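Local coordinates for DNR protein (Pseudomonas aeruginosa, PDB 2Z69), which senses nitric oxide as a transcriptional regulator of dissimilative nitrate respiration, probably binding DNA through a domain absent from this sensor-domain construct, at the interface of chains A and B. Residues are numbered along the deposited sequence; one frame, centred on the assembly and turned at random. Chains: chain A/B, DNR protein.

The interface of chains A and B. Residues chain A 47, 66, 79, 86-89; chain B 150-152.
B:Leu151 pushes its forked tip into an apolar pocket of chain A's sensor barrel, between A:Phe47, A:Ile66, A:Phe87 at the end of strand 85-87 and A:Ala88 just after it. B:Leu151 CD2 meets the A:Phe47 ring tip to tip, 3.6 Å from A:Phe47 CZ at the far end of the ring, and also lies against A:Ala88 CA. The other branch, B:Leu151 CD1, is 3.6 Å from A:Ile66 CD1, with A:Phe87 CB alongside, 4.0 Å from B:Leu151 CD1. The two aliphatic chains of A:Ile66 and B:Leu151 slant across one another.

One residue on, the contact turns polar. B:Ser152 has OG anti to its backbone N (chi1 -156°), which carries the hydroxyl to the A:Glu89 carboxylate. A:Glu89 bends at chi2 to bring that group round, and B:Ser152 OG reaches A:Glu89 OE2 from the syn side at 2.6 Å, 31° out of the carboxylate plane. B:Ser152 OG also hydrogen-bonds the carbonyl O of A:Thr86 at 3.2 Å, coming from above the carbonyl plane. A:Thr86 OG1 makes weak bonds to the carboxylate and may help steady it.

B:Thr150, B:Leu151 and B:Ser152 are among the last residues of chain B's sensor-domain construct, which cross to the partner's cyclic nucleotide-binding-type domain; the two-fold repeats the exchange. The structure alone does not show whether it occurs in the full-length protein. At the pocket's margin A:Glu79 brings OE1 within 3.6 Å of the B:Thr150 methyl CG2.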
loop_
_atom_site.group_PDB
_atom_site.type_symbol
_atom_site.label_atom_id
_atom_site.label_comp_id
_atom_site.label_asym_id
_atom_site.label_seq_id
_atom_site.Cartn_x
_atom_site.Cartn_y
_atom_site.Cartn_z
ATOM N N PHE A 47 24.393 6.810 2.606
ATOM C CA PHE A 47 24.372 5.496 1.975
ATOM C C PHE A 47 24.555 5.691 0.471
ATOM O O PHE A 47 24.333 6.789 -0.088
ATOM C CB PHE A 47 23.090 4.678 2.325
ATOM C CG PHE A 47 21.794 5.298 1.828
ATOM C CD1 PHE A 47 20.916 5.885 2.704
ATOM C CD2 PHE A 47 21.480 5.310 0.459
ATOM C CE1 PHE A 47 19.735 6.471 2.250
ATOM C CE2 PHE A 47 20.306 5.899 0.001
ATOM C CZ PHE A 47 19.444 6.480 0.879
ATOM N N ILE A 66 19.473 13.638 -2.733
ATOM C CA ILE A 66 19.240 12.251 -3.136
ATOM C C ILE A 66 19.032 12.215 -4.619
ATOM O O ILE A 66 18.187 12.940 -5.138
ATOM C CB ILE A 66 18.003 11.607 -2.437
ATOM C CG1 ILE A 66 18.101 11.783 -0.911
ATOM C CG2 ILE A 66 17.886 10.129 -2.839
ATOM C CD1 ILE A 66 16.815 11.401 -0.113
ATOM N N GLU A 79 15.469 14.433 -4.990
ATOM C CA GLU A 79 14.900 15.294 -3.945
ATOM C C GLU A 79 16.084 15.748 -3.040
ATOM O O GLU A 79 17.341 15.279 -3.053
ATOM C CB GLU A 79 13.837 14.501 -3.071
ATOM C CG GLU A 79 13.384 15.260 -1.775
ATOM C CD GLU A 79 12.407 14.467 -0.887
ATOM O OE1 GLU A 79 11.507 13.754 -1.427
ATOM O OE2 GLU A 79 12.531 14.567 0.370
ATOM N N THR A 86 11.815 12.431 6.613
ATOM C CA THR A 86 12.479 11.105 6.573
ATOM C C THR A 86 12.900 10.822 5.164
ATOM O O THR A 86 12.429 11.493 4.246
ATOM C CB THR A 86 11.557 9.939 6.969
ATOM O OG1 THR A 86 10.252 10.135 6.380
ATOM C CG2 THR A 86 11.450 9.831 8.483
ATOM N N PHE A 87 13.832 9.880 4.992
ATOM C CA PHE A 87 14.168 9.405 3.670
ATOM C C PHE A 87 14.592 7.971 3.697
ATOM O O PHE A 87 15.053 7.464 4.737
ATOM C CB PHE A 87 15.208 10.292 2.945
ATOM C CG PHE A 87 16.534 10.419 3.652
ATOM C CD1 PHE A 87 16.714 11.369 4.646
ATOM C CD2 PHE A 87 17.622 9.638 3.272
ATOM C CE1 PHE A 87 17.932 11.515 5.267
ATOM C CE2 PHE A 87 18.833 9.763 3.900
ATOM C CZ PHE A 87 18.991 10.697 4.902
ATOM N N ALA A 88 14.389 7.310 2.553
ATOM C CA ALA A 88 14.736 5.904 2.390
ATOM C C ALA A 88 13.732 4.944 3.029
ATOM O O ALA A 88 13.971 3.728 3.021
ATOM C CB ALA A 88 16.154 5.627 2.936
ATOM N N GLU A 89 12.639 5.472 3.590
ATOM C CA GLU A 89 11.623 4.596 4.185
ATOM C C GLU A 89 10.874 3.804 3.097
ATOM O O GLU A 89 10.330 2.741 3.357
ATOM C CB GLU A 89 10.646 5.357 5.117
ATOM C CG GLU A 89 9.632 6.209 4.408
ATOM C CD GLU A 89 10.083 7.649 4.189
ATOM O OE1 GLU A 89 11.277 7.969 4.328
ATOM O OE2 GLU A 89 9.218 8.476 3.873
ATOM N N THR B 150 11.375 8.725 -6.082
ATOM C CA THR B 150 11.602 9.004 -4.658
ATOM C C THR B 150 11.824 7.730 -3.855
ATOM O O THR B 150 11.316 6.667 -4.211
ATOM C CB THR B 150 10.398 9.723 -4.005
ATOM O OG1 THR B 150 9.809 10.651 -4.925
ATOM C CG2 THR B 150 10.848 10.469 -2.775
ATOM N N LEU B 151 12.570 7.838 -2.761
ATOM C CA LEU B 151 12.633 6.740 -1.790
ATOM C C LEU B 151 11.986 7.084 -0.432
ATOM O O LEU B 151 12.265 6.453 0.586
ATOM C CB LEU B 151 14.057 6.207 -1.637
ATOM C CG LEU B 151 15.200 7.198 -1.504
ATOM C CD1 LEU B 151 14.855 8.374 -0.578
ATOM C CD2 LEU B 151 16.407 6.426 -1.020
ATOM N N SER B 152 11.107 8.077 -0.448
ATOM C CA SER B 152 10.324 8.454 0.705
ATOM C C SER B 152 8.862 8.077 0.447
ATOM O O SER B 152 8.506 7.655 -0.664
ATOM C CB SER B 152 10.466 9.948 0.962
ATOM O OG SER B 152 10.191 10.272 2.311
#